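Local coordinates for protein Mono(ADP-ribosyl)transferase SpvB (Salmonella typhimurium, PDB 2GWM) that probably transfers, through the C-terminal catalytic domain present here, ADP-ribose from NAD(+) to an arginine of actin and so blocks assembly of actin filaments in host cells, at residues A[6-11]-A[66-71]; A[135-140]-A[146-151]. All blocks are in the same frame, centred on the assembly; numbering follows the deposited sequence.

Contact 1 (A[6-11]-A[66-71]); sequences QALRYY and EGLSSL
Leu-8 sets CG opposite the main-chain nitrogen (chi1 177°), whereas Leu-71 turns its CG beside that nitrogen (chi1 -65°); with these torsions the two leucines extend toward each other, and the closest approaches across the contact are made by one methyl, CD2 of Leu-8. This is helix-helix packing in the ADP-ribosyltransferase domain, between helix 3-24 and the C-terminal part of helix 50-69. Gly-67 presents only backbone, and with no side chain in the way its CA lies 5.8 Å from CA of Leu-8. Leu-8 CD2 settles on the main chain of the second helix, 3.6 Å from Leu-68 N and 3.9 Å from Gly-67 C. On one flank it brushes Leu-68 through CB, at 4.1 Å, rather than through the end of that side chain. A branched leucine suits position 8, since CD2 can touch helix 50-69 while CD1 turns to Leu-150 of strand 149-151. Leu-68 also packs on Leu-150, with the part of its side chain that Leu-8 does not meet. Ser-70 turns its hydroxyl back, OG donating to Gly-67 O at 2.7 Å, with the donor tilted 27° from the carbonyl plane. Leu-71 then reaches back from the loop, and its CD1 methyl closes on CD2 of Leu-8 at 3.8 Å.

Contact 2 (A[135-140]-A[146-151]); sequences RILGDV and EAEMLF
Leu-137 and Glu-148 lie side by side and point the same way, while Ile-136 and Met-149 cross at about a right angle: two contrasting pairings on a short antiparallel beta hairpin of the ADP-ribosyltransferase domain. Glu-146, Ala-147 and Glu-148 spell the ExE motif known from arginine-specific ADP-ribosyltransferases, its second glutamate being the predicted active-site residue. Arg-135 and Leu-150 form the hydrogen-bonded pair, giving two N-H...O=C bonds of 2.9 Å between N and O of one residue and O and N of the other. Ile-136 and Met-149 make the next, non-hydrogen-bonded pair, their CA atoms just 4.2 Å apart. Flexible Met-149 bends at chi3 (-86°), which brings its CE methyl over the opposite strand, 3.5 Å from Arg-135 N, and against Ile-136 CG1. Past this pair, Leu-137 N donates to Glu-148 O almost straight down the carbonyl axis (C=O...N 177°), tying the glutamate to the hairpin by its backbone. Glu-148 is extended beyond CG, and Leu-137 CD2 lies 3.5 Å from its OE1, an apolar flank to the carboxylate; OE2 is hydrogen-bonded to Ser-111 OG, also of the predicted active site. The other branch, Leu-137 CD1, turns to Leu-150 CB at 4.0 Å, and the Leu-150 side chain itself packs on Leu-8 and Leu-68. Arg-135 has the reach to carry its guanidinium beyond the hairpin, where NH1 is hydrogen-bonded to His-132 O. Gly-138 adopts a positive phi, a conformation glycine accommodates readily, as the chain turns from the strand. There one water accepts from both Gly-138 N, at 2.9 Å, and Glu-148 N, at 3.0 Å.

In the fold
Contact 1 precedes contact 2 along the chain, and their centres lie about 10 Å apart on the same side of the chain's centre. Helices 3-24 and 50-69 form the first; the second belongs to a three-stranded antiparallel sheet in which strand 149-151 lies between 135-136 and 110-112. Arg-9 NH1 is probably hydrogen-bonded to Asp-139 O beyond the first hairpin strand. The two helices pack through Leu-8, Tyr-11 and Leu-68 on Leu-150, two residues after Glu-148, which places them next to the sheet whose strand 110-112 includes Ser-111 and whose strand 149-151 follows directly on the predicted active-site glutamate.

Contact 1 (A[6-11]-A[66-71])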
ATOM      1  N   GLN A   6      -1.198 -18.577  -1.857  1.00 19.48           N
ATOM      2  CA  GLN A   6      -2.593 -18.623  -1.477  1.00 20.81           C
ATOM      3  C   GLN A   6      -2.906 -17.633  -0.346  1.00 19.95           C
ATOM      4  O   GLN A   6      -3.986 -17.033  -0.324  1.00 21.06           O
ATOM      5  CB  GLN A   6      -2.967 -20.045  -1.053  1.00 21.75           C
ATOM      6  CG  GLN A   6      -2.927 -21.063  -2.153  1.00 24.50           C
ATOM      7  CD  GLN A   6      -3.389 -22.423  -1.658  1.00 30.93           C
ATOM      8  OE1 GLN A   6      -4.544 -22.576  -1.252  1.00 41.66           O
ATOM      9  NE2 GLN A   6      -2.499 -23.412  -1.676  1.00 37.81           N
ATOM     10  N   ALA A   7      -1.982 -17.470   0.582  1.00 19.64           N
ATOM     11  CA  ALA A   7      -2.162 -16.453   1.626  1.00 19.07           C
ATOM     12  C   ALA A   7      -2.196 -15.039   1.039  1.00 19.78           C
ATOM     13  O   ALA A   7      -3.005 -14.259   1.448  1.00 20.13           O
ATOM     14  CB  ALA A   7      -1.140 -16.582   2.687  1.00 20.03           C
ATOM     15  N   LEU A   8      -1.334 -14.762   0.060  1.00 18.70           N
ATOM     16  CA  LEU A   8      -1.367 -13.480  -0.641  1.00 19.11           C
ATOM     17  C   LEU A   8      -2.665 -13.253  -1.369  1.00 18.70           C
ATOM     18  O   LEU A   8      -3.223 -12.125  -1.378  1.00 19.05           O
ATOM     19  CB  LEU A   8      -0.185 -13.411  -1.626  1.00 19.79           C
ATOM     20  CG  LEU A   8      -0.104 -12.121  -2.509  1.00 20.27           C
ATOM     21  CD1 LEU A   8       0.010 -10.899  -1.624  1.00 19.13           C
ATOM     22  CD2 LEU A   8       1.101 -12.271  -3.398  1.00 20.25           C
ATOM     23  N   ARG A   9      -3.203 -14.280  -2.005  1.00 20.09           N
ATOM     24  CA  ARG A   9      -4.538 -14.165  -2.618  1.00 20.26           C
ATOM     25  C   ARG A   9      -5.575 -13.753  -1.587  1.00 19.83           C
ATOM     26  O   ARG A   9      -6.398 -12.874  -1.837  1.00 20.64           O
ATOM     27  CB  ARG A   9      -4.954 -15.487  -3.279  1.00 20.74           C
ATOM     28  CG  ARG A   9      -4.143 -15.887  -4.518  1.00 22.25           C
ATOM     29  CD  ARG A   9      -4.661 -17.212  -5.135  1.00 26.61           C
ATOM     30  NE  ARG A   9      -3.955 -17.511  -6.364  1.00 29.07           N
ATOM     31  CZ  ARG A   9      -4.197 -16.945  -7.553  1.00 34.33           C
ATOM     32  NH1 ARG A   9      -5.182 -16.058  -7.734  1.00 33.56           N
ATOM     33  NH2 ARG A   9      -3.437 -17.284  -8.599  1.00 40.02           N
ATOM     34  N   TYR A  10      -5.530 -14.366  -0.404  1.00 20.39           N
ATOM     35  CA  TYR A  10      -6.476 -14.030   0.655  1.00 20.19           C
ATOM     36  C   TYR A  10      -6.289 -12.600   1.146  1.00 19.99           C
ATOM     37  O   TYR A  10      -7.251 -11.891   1.373  1.00 20.32           O
ATOM     38  CB  TYR A  10      -6.291 -15.018   1.816  1.00 20.97           C
ATOM     39  CG  TYR A  10      -7.239 -14.757   2.932  1.00 20.92           C
ATOM     40  CD1 TYR A  10      -8.483 -15.327   2.952  1.00 24.04           C
ATOM     41  CD2 TYR A  10      -6.879 -13.929   3.989  1.00 19.62           C
ATOM     42  CE1 TYR A  10      -9.350 -15.065   3.977  1.00 24.02           C
ATOM     43  CE2 TYR A  10      -7.745 -13.634   5.005  1.00 20.52           C
ATOM     44  CZ  TYR A  10      -8.971 -14.242   5.031  1.00 24.63           C
ATOM     45  OH  TYR A  10      -9.871 -14.041   6.069  1.00 26.66           O
ATOM     46  N   TYR A  11      -5.048 -12.176   1.342  1.00 18.86           N
ATOM     47  CA  TYR A  11      -4.704 -10.791   1.639  1.00 19.25           C
ATOM     48  C   TYR A  11      -5.419  -9.862   0.653  1.00 19.53           C
ATOM     49  O   TYR A  11      -6.056  -8.903   1.051  1.00 19.96           O
ATOM     50  CB  TYR A  11      -3.175 -10.596   1.520  1.00 19.30           C
ATOM     51  CG  TYR A  11      -2.855  -9.134   1.606  1.00 20.35           C
ATOM     52  CD1 TYR A  11      -2.669  -8.513   2.823  1.00 20.85           C
ATOM     53  CD2 TYR A  11      -2.778  -8.367   0.463  1.00 21.91           C
ATOM     54  CE1 TYR A  11      -2.430  -7.127   2.886  1.00 21.60           C
ATOM     55  CE2 TYR A  11      -2.559  -6.979   0.542  1.00 21.86           C
ATOM     56  CZ  TYR A  11      -2.405  -6.376   1.734  1.00 23.14           C
ATOM     57  OH  TYR A  11      -2.199  -4.994   1.771  1.00 23.94           O
ATOM     58  N   GLU A  66       6.076 -13.577   1.834  1.00 18.52           N
ATOM     59  CA  GLU A  66       6.872 -14.524   1.059  1.00 18.40           C
ATOM     60  C   GLU A  66       6.168 -14.831  -0.262  1.00 18.54           C
ATOM     61  O   GLU A  66       6.857 -14.930  -1.287  1.00 19.07           O
ATOM     62  CB  GLU A  66       7.107 -15.788   1.857  1.00 19.78           C
ATOM     63  CG  GLU A  66       7.752 -16.895   1.053  1.00 20.02           C
ATOM     64  CD  GLU A  66       9.105 -16.592   0.529  1.00 23.90           C
ATOM     65  OE1 GLU A  66       9.767 -15.708   1.136  1.00 27.97           O
ATOM     66  OE2 GLU A  66       9.479 -17.234  -0.509  1.00 28.64           O
ATOM     67  N   GLY A  67       4.840 -15.000  -0.257  1.00 18.48           N
ATOM     68  CA  GLY A  67       4.153 -15.178  -1.505  1.00 18.93           C
ATOM     69  C   GLY A  67       4.444 -14.010  -2.446  1.00 19.46           C
ATOM     70  O   GLY A  67       4.722 -14.176  -3.604  1.00 19.65           O
ATOM     71  N   LEU A  68       4.372 -12.812  -1.903  1.00 17.98           N
ATOM     72  CA  LEU A  68       4.625 -11.636  -2.707  1.00 19.51           C
ATOM     73  C   LEU A  68       6.017 -11.649  -3.279  1.00 19.54           C
ATOM     74  O   LEU A  68       6.219 -11.402  -4.476  1.00 20.63           O
ATOM     75  CB  LEU A  68       4.440 -10.411  -1.847  1.00 18.70           C
ATOM     76  CG  LEU A  68       4.607  -9.049  -2.512  1.00 18.37           C
ATOM     77  CD1 LEU A  68       3.642  -8.809  -3.589  1.00 20.49           C
ATOM     78  CD2 LEU A  68       4.493  -7.958  -1.485  1.00 18.79           C
ATOM     79  N   SER A  69       7.006 -11.874  -2.405  1.00 21.17           N
ATOM     80  CA  SER A  69       8.399 -11.884  -2.822  1.00 21.61           C
ATOM     81  C   SER A  69       8.652 -12.892  -3.961  1.00 21.54           C
ATOM     82  O   SER A  69       9.527 -12.691  -4.808  1.00 22.85           O
ATOM     83  CB  SER A  69       9.285 -12.114  -1.624  1.00 22.37           C
ATOM     84  OG  SER A  69      10.668 -12.157  -1.921  1.00 27.59           O
ATOM     85  N   SER A  70       7.886 -13.981  -4.010  1.00 21.60           N
ATOM     86  CA  SER A  70       8.138 -15.047  -4.963  1.00 21.63           C
ATOM     87  C   SER A  70       7.606 -14.740  -6.342  1.00 21.83           C
ATOM     88  O   SER A  70       7.905 -15.451  -7.302  1.00 22.92           O
ATOM     89  CB  SER A  70       7.530 -16.344  -4.443  1.00 21.12           C
ATOM     90  OG  SER A  70       6.122 -16.322  -4.575  1.00 22.15           O
ATOM     91  N   LEU A  71       6.872 -13.634  -6.465  1.00 22.62           N
ATOM     92  CA  LEU A  71       6.359 -13.234  -7.743  1.00 22.45           C
ATOM     93  C   LEU A  71       7.455 -12.602  -8.585  1.00 23.75           C
ATOM     94  O   LEU A  71       8.472 -12.126  -8.073  1.00 22.77           O
ATOM     95  CB  LEU A  71       5.211 -12.236  -7.561  1.00 23.26           C
ATOM     96  CG  LEU A  71       3.941 -12.742  -6.868  1.00 23.81           C
ATOM     97  CD1 LEU A  71       2.858 -11.690  -6.748  1.00 21.98           C
ATOM     98  CD2 LEU A  71       3.369 -13.941  -7.554  1.00 26.31           C
TER

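Contact 2 (A[135-140]-A[146-151])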
ATOM      1  N   ARG A 135       6.103  -5.930  -6.181  1.00 19.18           N
ATOM      2  CA  ARG A 135       5.814  -6.943  -7.174  1.00 20.26           C
ATOM      3  C   ARG A 135       4.435  -6.755  -7.756  1.00 19.56           C
ATOM      4  O   ARG A 135       3.457  -6.408  -7.065  1.00 18.78           O
ATOM      5  CB  ARG A 135       5.905  -8.343  -6.572  1.00 20.39           C
ATOM      6  CG  ARG A 135       7.231  -8.716  -5.992  1.00 22.30           C
ATOM      7  CD  ARG A 135       8.213  -8.974  -7.075  1.00 23.81           C
ATOM      8  NE  ARG A 135       9.478  -9.455  -6.536  1.00 25.04           N
ATOM      9  CZ  ARG A 135      10.454  -8.666  -6.062  1.00 25.59           C
ATOM     10  NH1 ARG A 135      10.319  -7.356  -6.031  1.00 23.23           N
ATOM     11  NH2 ARG A 135      11.579  -9.195  -5.615  1.00 30.13           N
ATOM     12  N   ILE A 136       4.349  -6.908  -9.060  1.00 21.34           N
ATOM     13  CA  ILE A 136       3.072  -6.868  -9.741  1.00 20.76           C
ATOM     14  C   ILE A 136       2.294  -8.137  -9.404  1.00 21.19           C
ATOM     15  O   ILE A 136       2.794  -9.250  -9.502  1.00 20.30           O
ATOM     16  CB  ILE A 136       3.266  -6.793 -11.271  1.00 22.13           C
ATOM     17  CG1 ILE A 136       3.871  -5.432 -11.663  1.00 23.54           C
ATOM     18  CG2 ILE A 136       1.951  -7.083 -11.999  1.00 22.81           C
ATOM     19  CD1 ILE A 136       3.028  -4.271 -11.572  1.00 22.60           C
ATOM     20  N   LEU A 137       1.043  -7.951  -9.020  1.00 20.53           N
ATOM     21  CA  LEU A 137       0.243  -9.077  -8.538  1.00 21.28           C
ATOM     22  C   LEU A 137      -0.268  -9.927  -9.673  1.00 20.90           C
ATOM     23  O   LEU A 137      -0.325 -11.165  -9.557  1.00 22.16           O
ATOM     24  CB  LEU A 137      -0.921  -8.594  -7.718  1.00 20.53           C
ATOM     25  CG  LEU A 137      -0.862  -8.490  -6.207  1.00 26.68           C
ATOM     26  CD1 LEU A 137       0.423  -8.896  -5.489  1.00 23.32           C
ATOM     27  CD2 LEU A 137      -1.694  -7.562  -5.546  1.00 22.96           C
ATOM     28  N   GLY A 138      -0.645  -9.277 -10.764  1.00 22.03           N
ATOM     29  CA  GLY A 138      -1.237  -9.980 -11.878  1.00 22.80           C
ATOM     30  C   GLY A 138      -2.461 -10.764 -11.414  1.00 23.64           C
ATOM     31  O   GLY A 138      -3.330 -10.223 -10.733  1.00 21.78           O
ATOM     32  N   ASP A 139      -2.485 -12.038 -11.773  1.00 24.22           N
ATOM     33  CA  ASP A 139      -3.646 -12.860 -11.515  1.00 25.27           C
ATOM     34  C   ASP A 139      -3.773 -13.276 -10.048  1.00 24.15           C
ATOM     35  O   ASP A 139      -4.761 -13.881  -9.659  1.00 26.49           O
ATOM     36  CB  ASP A 139      -3.616 -14.121 -12.354  1.00 26.32           C
ATOM     37  CG  ASP A 139      -4.962 -14.821 -12.365  1.00 29.45           C
ATOM     38  OD1 ASP A 139      -5.961 -14.183 -12.747  1.00 36.44           O
ATOM     39  OD2 ASP A 139      -5.020 -15.991 -11.974  1.00 38.64           O
ATOM     40  N   VAL A 140      -2.781 -12.965  -9.240  1.00 23.65           N
ATOM     41  CA  VAL A 140      -2.897 -13.172  -7.800  1.00 23.20           C
ATOM     42  C   VAL A 140      -3.934 -12.220  -7.213  1.00 23.28           C
ATOM     43  O   VAL A 140      -4.557 -12.510  -6.189  1.00 24.17           O
ATOM     44  CB  VAL A 140      -1.574 -13.005  -7.121  1.00 24.31           C
ATOM     45  CG1 VAL A 140      -1.743 -13.060  -5.636  1.00 25.01           C
ATOM     46  CG2 VAL A 140      -0.676 -14.111  -7.588  1.00 23.67           C
ATOM     47  N   GLU A 146      -6.903  -4.469 -12.949  1.00 36.85           N
ATOM     48  CA  GLU A 146      -6.373  -3.234 -12.386  1.00 35.59           C
ATOM     49  C   GLU A 146      -5.004  -3.606 -11.877  1.00 32.68           C
ATOM     50  O   GLU A 146      -4.869  -4.353 -10.898  1.00 33.49           O
ATOM     51  CB  GLU A 146      -7.287  -2.615 -11.298  1.00 37.97           C
ATOM     52  CG  GLU A 146      -7.714  -3.524 -10.123  1.00 41.86           C
ATOM     53  CD  GLU A 146      -9.207  -3.964 -10.150  1.00 47.23           C
ATOM     54  OE1 GLU A 146      -9.683  -4.545 -11.168  1.00 53.46           O
ATOM     55  OE2 GLU A 146      -9.904  -3.730  -9.134  1.00 46.62           O
ATOM     56  N   ALA A 147      -3.996  -3.212 -12.637  1.00 28.88           N
ATOM     57  CA  ALA A 147      -2.622  -3.459 -12.268  1.00 26.51           C
ATOM     58  C   ALA A 147      -2.341  -2.957 -10.884  1.00 25.87           C
ATOM     59  O   ALA A 147      -2.771  -1.887 -10.479  1.00 25.95           O
ATOM     60  CB  ALA A 147      -1.653  -2.839 -13.265  1.00 26.48           C
ATOM     61  N   GLU A 148      -1.615  -3.784 -10.132  1.00 23.17           N
ATOM     62  CA  GLU A 148      -1.255  -3.426  -8.763  1.00 22.62           C
ATOM     63  C   GLU A 148       0.130  -3.903  -8.515  1.00 22.86           C
ATOM     64  O   GLU A 148       0.407  -5.095  -8.709  1.00 22.06           O
ATOM     65  CB  GLU A 148      -2.241  -4.049  -7.798  1.00 23.19           C
ATOM     66  CG  GLU A 148      -1.975  -3.701  -6.358  1.00 23.41           C
ATOM     67  CD  GLU A 148      -3.077  -4.164  -5.419  1.00 25.24           C
ATOM     68  OE1 GLU A 148      -4.003  -4.915  -5.869  1.00 30.47           O
ATOM     69  OE2 GLU A 148      -2.966  -3.789  -4.231  1.00 29.59           O
ATOM     70  N   MET A 149       0.974  -3.011  -8.019  1.00 22.31           N
ATOM     71  CA  MET A 149       2.282  -3.372  -7.499  1.00 21.96           C
ATOM     72  C   MET A 149       2.203  -3.250  -5.981  1.00 21.24           C
ATOM     73  O   MET A 149       1.921  -2.170  -5.443  1.00 21.13           O
ATOM     74  CB  MET A 149       3.354  -2.406  -7.997  1.00 22.37           C
ATOM     75  CG  MET A 149       4.622  -2.640  -7.268  1.00 25.51           C
ATOM     76  SD  MET A 149       6.068  -2.152  -8.156  1.00 27.83           S
ATOM     77  CE  MET A 149       6.013  -3.696  -8.873  1.00 26.27           C
ATOM     78  N   LEU A 150       2.366  -4.372  -5.277  1.00 20.11           N
ATOM     79  CA  LEU A 150       2.254  -4.400  -3.840  1.00 20.39           C
ATOM     80  C   LEU A 150       3.676  -4.522  -3.277  1.00 19.59           C
ATOM     81  O   LEU A 150       4.520  -5.238  -3.811  1.00 18.62           O
ATOM     82  CB  LEU A 150       1.417  -5.626  -3.407  1.00 19.69           C
ATOM     83  CG  LEU A 150       1.089  -5.659  -1.926  1.00 20.54           C
ATOM     84  CD1 LEU A 150       0.130  -4.641  -1.544  1.00 21.23           C
ATOM     85  CD2 LEU A 150       0.482  -7.029  -1.596  1.00 21.14           C
ATOM     86  N   PHE A 151       3.914  -3.798  -2.183  1.00 19.06           N
ATOM     87  CA  PHE A 151       5.144  -3.817  -1.443  1.00 19.37           C
ATOM     88  C   PHE A 151       4.903  -4.415  -0.074  1.00 18.74           C
ATOM     89  O   PHE A 151       3.886  -4.173   0.533  1.00 19.22           O
ATOM     90  CB  PHE A 151       5.646  -2.367  -1.264  1.00 19.97           C
ATOM     91  CG  PHE A 151       6.132  -1.707  -2.540  1.00 19.54           C
ATOM     92  CD1 PHE A 151       7.458  -1.658  -2.863  1.00 19.25           C
ATOM     93  CD2 PHE A 151       5.225  -1.193  -3.437  1.00 19.14           C
ATOM     94  CE1 PHE A 151       7.901  -1.056  -4.032  1.00 20.48           C
ATOM     95  CE2 PHE A 151       5.644  -0.629  -4.585  1.00 21.67           C
ATOM     96  CZ  PHE A 151       6.970  -0.561  -4.884  1.00 20.65           C
TER
HETATM   97  O   HOH W   1      -1.386  -6.521 -11.369  1.00 26.14           O
HETATM   98  O   HOH W   2      -3.838  -7.622 -11.307  1.00 30.43           O